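Possible substrate binding protein of ABC transporter system (Rhodopseudomonas palustris, PDB 3N0X) probably binds branched-chain amino acids or related ligands in the periplasm and delivers them to an ABC-type uptake transporter. Local coordinates at residues Ser83-Glu95 with Ala105-Ile119. Sequence-based numbering, arbitrary orientation.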
# COMPACT_ATOMS: atom_id res chain seq x y z
N SER A 83 -1.84 -6.13 9.43
CA SER A 83 -1.95 -7.35 8.61
C SER A 83 -2.24 -8.59 9.43
O SER A 83 -3.01 -9.46 8.98
CB SER A 83 -0.71 -7.62 7.79
OG SER A 83 -0.60 -6.69 6.73
N ALA A 84 -1.61 -8.74 10.60
CA ALA A 84 -1.89 -9.89 11.43
C ALA A 84 -3.36 -9.94 11.88
O ALA A 84 -3.98 -11.01 11.84
CB ALA A 84 -0.92 -9.94 12.66
N ALA A 85 -3.93 -8.79 12.22
CA ALA A 85 -5.34 -8.74 12.56
C ALA A 85 -6.22 -9.06 11.32
O ALA A 85 -7.19 -9.78 11.41
CB ALA A 85 -5.73 -7.34 13.16
N ALA A 86 -5.87 -8.50 10.17
CA ALA A 86 -6.65 -8.74 8.95
C ALA A 86 -6.63 -10.22 8.57
O ALA A 86 -7.68 -10.78 8.20
CB ALA A 86 -6.13 -7.86 7.81
N LEU A 87 -5.47 -10.87 8.68
CA LEU A 87 -5.38 -12.30 8.35
C LEU A 87 -6.27 -13.14 9.28
O LEU A 87 -6.98 -14.06 8.83
CB LEU A 87 -3.92 -12.76 8.44
CG LEU A 87 -3.07 -12.41 7.25
CD1 LEU A 87 -1.55 -12.30 7.65
CD2 LEU A 87 -3.36 -13.43 6.07
N ALA A 88 -6.31 -12.77 10.57
CA ALA A 88 -7.17 -13.45 11.52
C ALA A 88 -8.64 -13.27 11.20
O ALA A 88 -9.46 -14.13 11.52
CB ALA A 88 -6.91 -12.96 12.96
N ASP A 89 -8.96 -12.13 10.61
CA ASP A 89 -10.35 -11.81 10.29
C ASP A 89 -10.91 -12.50 9.05
O ASP A 89 -12.12 -12.56 8.90
CB ASP A 89 -10.51 -10.30 10.08
CG ASP A 89 -10.32 -9.50 11.33
OD1 ASP A 89 -10.34 -10.08 12.44
OD2 ASP A 89 -10.06 -8.27 11.17
N LEU A 90 -10.05 -12.97 8.15
CA LEU A 90 -10.56 -13.46 6.87
C LEU A 90 -11.61 -14.59 7.04
O LEU A 90 -12.65 -14.57 6.40
CB LEU A 90 -9.43 -13.90 5.93
CG LEU A 90 -8.30 -12.88 5.76
CD1 LEU A 90 -7.26 -13.47 4.77
CD2 LEU A 90 -8.77 -11.52 5.30
N PRO A 91 -11.35 -15.57 7.94
CA PRO A 91 -12.34 -16.65 8.10
C PRO A 91 -13.68 -16.18 8.67
O PRO A 91 -14.70 -16.85 8.46
CB PRO A 91 -11.65 -17.62 9.10
CG PRO A 91 -10.25 -17.28 9.03
CD PRO A 91 -10.11 -15.87 8.65
N VAL A 92 -13.68 -15.05 9.36
CA VAL A 92 -14.93 -14.48 9.89
C VAL A 92 -15.85 -14.01 8.76
O VAL A 92 -17.07 -14.18 8.82
CB VAL A 92 -14.63 -13.32 10.88
CG1 VAL A 92 -15.92 -12.75 11.43
CG2 VAL A 92 -13.70 -13.84 11.99
N ALA A 93 -15.26 -13.42 7.73
CA ALA A 93 -16.03 -13.05 6.56
C ALA A 93 -16.70 -14.27 5.93
O ALA A 93 -17.89 -14.25 5.63
CB ALA A 93 -15.14 -12.32 5.52
N GLU A 94 -15.94 -15.35 5.78
CA GLU A 94 -16.48 -16.57 5.21
C GLU A 94 -17.57 -17.16 6.11
O GLU A 94 -18.62 -17.59 5.61
CB GLU A 94 -15.38 -17.61 4.94
CG GLU A 94 -15.91 -18.93 4.37
CD GLU A 94 -14.81 -19.94 4.02
OE1 GLU A 94 -13.84 -19.57 3.36
OE2 GLU A 94 -14.95 -21.13 4.38
N GLU A 95 -17.34 -17.19 7.42
CA GLU A 95 -18.33 -17.77 8.36
C GLU A 95 -19.68 -17.06 8.30
O GLU A 95 -20.72 -17.68 8.35
CB GLU A 95 -17.78 -17.77 9.80
CG GLU A 95 -18.76 -18.26 10.88
N ALA A 105 -4.27 -3.10 5.19
CA ALA A 105 -3.31 -4.22 5.37
C ALA A 105 -2.72 -4.72 4.05
O ALA A 105 -3.48 -5.11 3.15
CB ALA A 105 -3.94 -5.35 6.13
N VAL A 106 -1.40 -4.82 4.00
CA VAL A 106 -0.65 -5.13 2.78
C VAL A 106 -0.23 -6.60 2.60
O VAL A 106 0.22 -6.96 1.54
CB VAL A 106 0.67 -4.28 2.70
CG1 VAL A 106 0.36 -2.79 2.75
CG2 VAL A 106 1.66 -4.69 3.82
N ALA A 107 -0.35 -7.44 3.62
CA ALA A 107 0.25 -8.78 3.56
C ALA A 107 -0.18 -9.55 2.33
O ALA A 107 -1.37 -9.66 2.05
CB ALA A 107 -0.07 -9.57 4.81
N ASP A 108 0.79 -10.08 1.60
CA ASP A 108 0.48 -10.80 0.36
C ASP A 108 -0.46 -11.96 0.56
O ASP A 108 -1.31 -12.25 -0.29
CB ASP A 108 1.77 -11.34 -0.31
CG ASP A 108 2.54 -10.26 -1.11
OD1 ASP A 108 1.98 -9.19 -1.43
OD2 ASP A 108 3.75 -10.51 -1.45
N GLN A 109 -0.31 -12.65 1.69
CA GLN A 109 -1.09 -13.88 1.94
C GLN A 109 -2.61 -13.64 1.96
O GLN A 109 -3.38 -14.59 1.74
CB GLN A 109 -0.63 -14.55 3.26
CG GLN A 109 0.86 -14.99 3.28
CD GLN A 109 1.91 -13.80 3.39
OE1 GLN A 109 1.59 -12.65 3.78
NE2 GLN A 109 3.19 -14.10 3.03
N ILE A 110 -3.04 -12.39 2.21
CA ILE A 110 -4.44 -12.05 2.27
C ILE A 110 -5.14 -12.33 0.95
O ILE A 110 -6.31 -12.73 0.95
CB ILE A 110 -4.62 -10.60 2.74
CG1 ILE A 110 -4.18 -10.51 4.20
CG2 ILE A 110 -6.07 -10.08 2.50
CD1 ILE A 110 -4.08 -9.06 4.76
N THR A 111 -4.45 -12.10 -0.16
CA THR A 111 -5.00 -12.43 -1.47
C THR A 111 -4.29 -13.66 -2.08
O THR A 111 -4.41 -13.92 -3.30
CB THR A 111 -4.92 -11.25 -2.45
OG1 THR A 111 -3.60 -10.67 -2.42
CG2 THR A 111 -5.97 -10.18 -2.09
N GLY A 112 -3.59 -14.40 -1.24
CA GLY A 112 -2.86 -15.57 -1.66
C GLY A 112 -3.34 -16.82 -0.94
O GLY A 112 -4.50 -17.19 -1.03
N GLU A 113 -2.43 -17.41 -0.17
CA GLU A 113 -2.65 -18.68 0.50
C GLU A 113 -3.81 -18.65 1.49
O GLU A 113 -4.45 -19.68 1.72
CB GLU A 113 -1.37 -19.10 1.26
CG GLU A 113 -0.18 -19.44 0.35
N LYS A 114 -4.08 -17.48 2.06
CA LYS A 114 -5.10 -17.37 3.12
C LYS A 114 -6.39 -16.72 2.63
O LYS A 114 -7.32 -16.48 3.40
CB LYS A 114 -4.53 -16.56 4.29
CG LYS A 114 -3.34 -17.22 4.94
CD LYS A 114 -3.66 -18.53 5.54
CE LYS A 114 -2.42 -19.26 6.04
NZ LYS A 114 -2.79 -20.65 6.48
N TRP A 115 -6.45 -16.45 1.34
CA TRP A 115 -7.61 -15.82 0.73
C TRP A 115 -8.87 -16.71 0.75
O TRP A 115 -8.78 -17.94 0.74
CB TRP A 115 -7.27 -15.48 -0.73
CG TRP A 115 -8.35 -14.90 -1.54
CD1 TRP A 115 -8.69 -13.59 -1.62
CD2 TRP A 115 -9.19 -15.60 -2.45
NE1 TRP A 115 -9.72 -13.44 -2.52
CE2 TRP A 115 -10.05 -14.66 -3.03
CE3 TRP A 115 -9.34 -16.95 -2.80
CZ2 TRP A 115 -11.02 -15.01 -3.97
CZ3 TRP A 115 -10.32 -17.31 -3.72
CH2 TRP A 115 -11.13 -16.32 -4.30
N ASN A 116 -10.02 -16.07 0.77
CA ASN A 116 -11.29 -16.72 0.44
C ASN A 116 -12.16 -15.77 -0.39
O ASN A 116 -11.86 -14.57 -0.50
CB ASN A 116 -11.99 -17.25 1.68
CG ASN A 116 -12.57 -16.17 2.54
OD1 ASN A 116 -13.48 -15.45 2.11
ND2 ASN A 116 -12.07 -16.05 3.78
N ARG A 117 -13.21 -16.34 -0.98
CA ARG A 117 -14.05 -15.64 -1.95
C ARG A 117 -14.74 -14.37 -1.44
O ARG A 117 -15.19 -13.56 -2.23
CB ARG A 117 -15.10 -16.59 -2.54
CG ARG A 117 -16.13 -17.05 -1.54
CD ARG A 117 -16.89 -18.26 -2.01
NE ARG A 117 -17.67 -17.95 -3.21
CZ ARG A 117 -18.88 -17.42 -3.20
NH1 ARG A 117 -19.51 -17.16 -2.05
NH2 ARG A 117 -19.49 -17.14 -4.35
N TYR A 118 -14.86 -14.22 -0.13
CA TYR A 118 -15.50 -13.05 0.48
C TYR A 118 -14.53 -11.87 0.69
O TYR A 118 -14.94 -10.80 1.12
CB TYR A 118 -16.11 -13.45 1.84
CG TYR A 118 -17.23 -14.48 1.64
CD1 TYR A 118 -18.51 -14.09 1.33
CD2 TYR A 118 -16.98 -15.83 1.77
CE1 TYR A 118 -19.52 -14.99 1.11
CE2 TYR A 118 -17.98 -16.75 1.54
CZ TYR A 118 -19.27 -16.34 1.21
OH TYR A 118 -20.32 -17.22 0.98
N ILE A 119 -13.27 -12.10 0.38
CA ILE A 119 -12.19 -11.13 0.58
C ILE A 119 -11.88 -10.37 -0.71
O ILE A 119 -11.58 -10.98 -1.75
CB ILE A 119 -10.90 -11.82 1.12
CG1 ILE A 119 -11.17 -12.70 2.33
CG2 ILE A 119 -9.78 -10.76 1.41
CD1 ILE A 119 -11.95 -12.03 3.45
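L90 lays its two methyls over different parts of the 105-119 loop: CD2 packs on I119 CD1 at 3.7 Å, the two side chains meeting at about a right angle, while CD1 reaches the carbonyl of K114. One turn earlier, L87 puts CD2 against I110 CG1 (3.6 Å) and the CB of K114; with CG anti to the carbonyl carbon (chi1 -79°), the branch swings toward the loop. A86 fills in beside it, touching A105 and the CD1 of I110, and A93 CB meets I119 CD1 at 3.8 Å.

Two hydrogen bonds join the helix to the loop along this strip. Near the helix start, A107 N donates to S83 OG (3.2 Å). Farther along, N116 ND2 reaches L90 O at 3.1 Å (N-H...O 150°), in its own amide plane but 74° above the carbonyl plane of L90. The same amide closes an Asx turn, OD1 accepting from Y118 N (2.9 Å) in the plane of the N116 side-chain carbonyl; with ND2 and OD1 both engaged, the amide is held against a flip. Replacing N116 by an alanine removes both polar atoms and would probably leave L90 O without this donor and the turn before Y118 less firmly held.

Y118 CD2 comes within 3.6 Å of E94 CA, obliquely to the ring, and A93 O lies over one face, offset toward the rim. In this lobe of the periplasmic binding protein fold, helix 83-96 is the beta-alpha-beta crossover between parallel strands 76-79 and 100-102; it packs on the loop leading to outermost strand 119-121, with helix 58-70 against A85 and D89 and helix 307-314 against Y118.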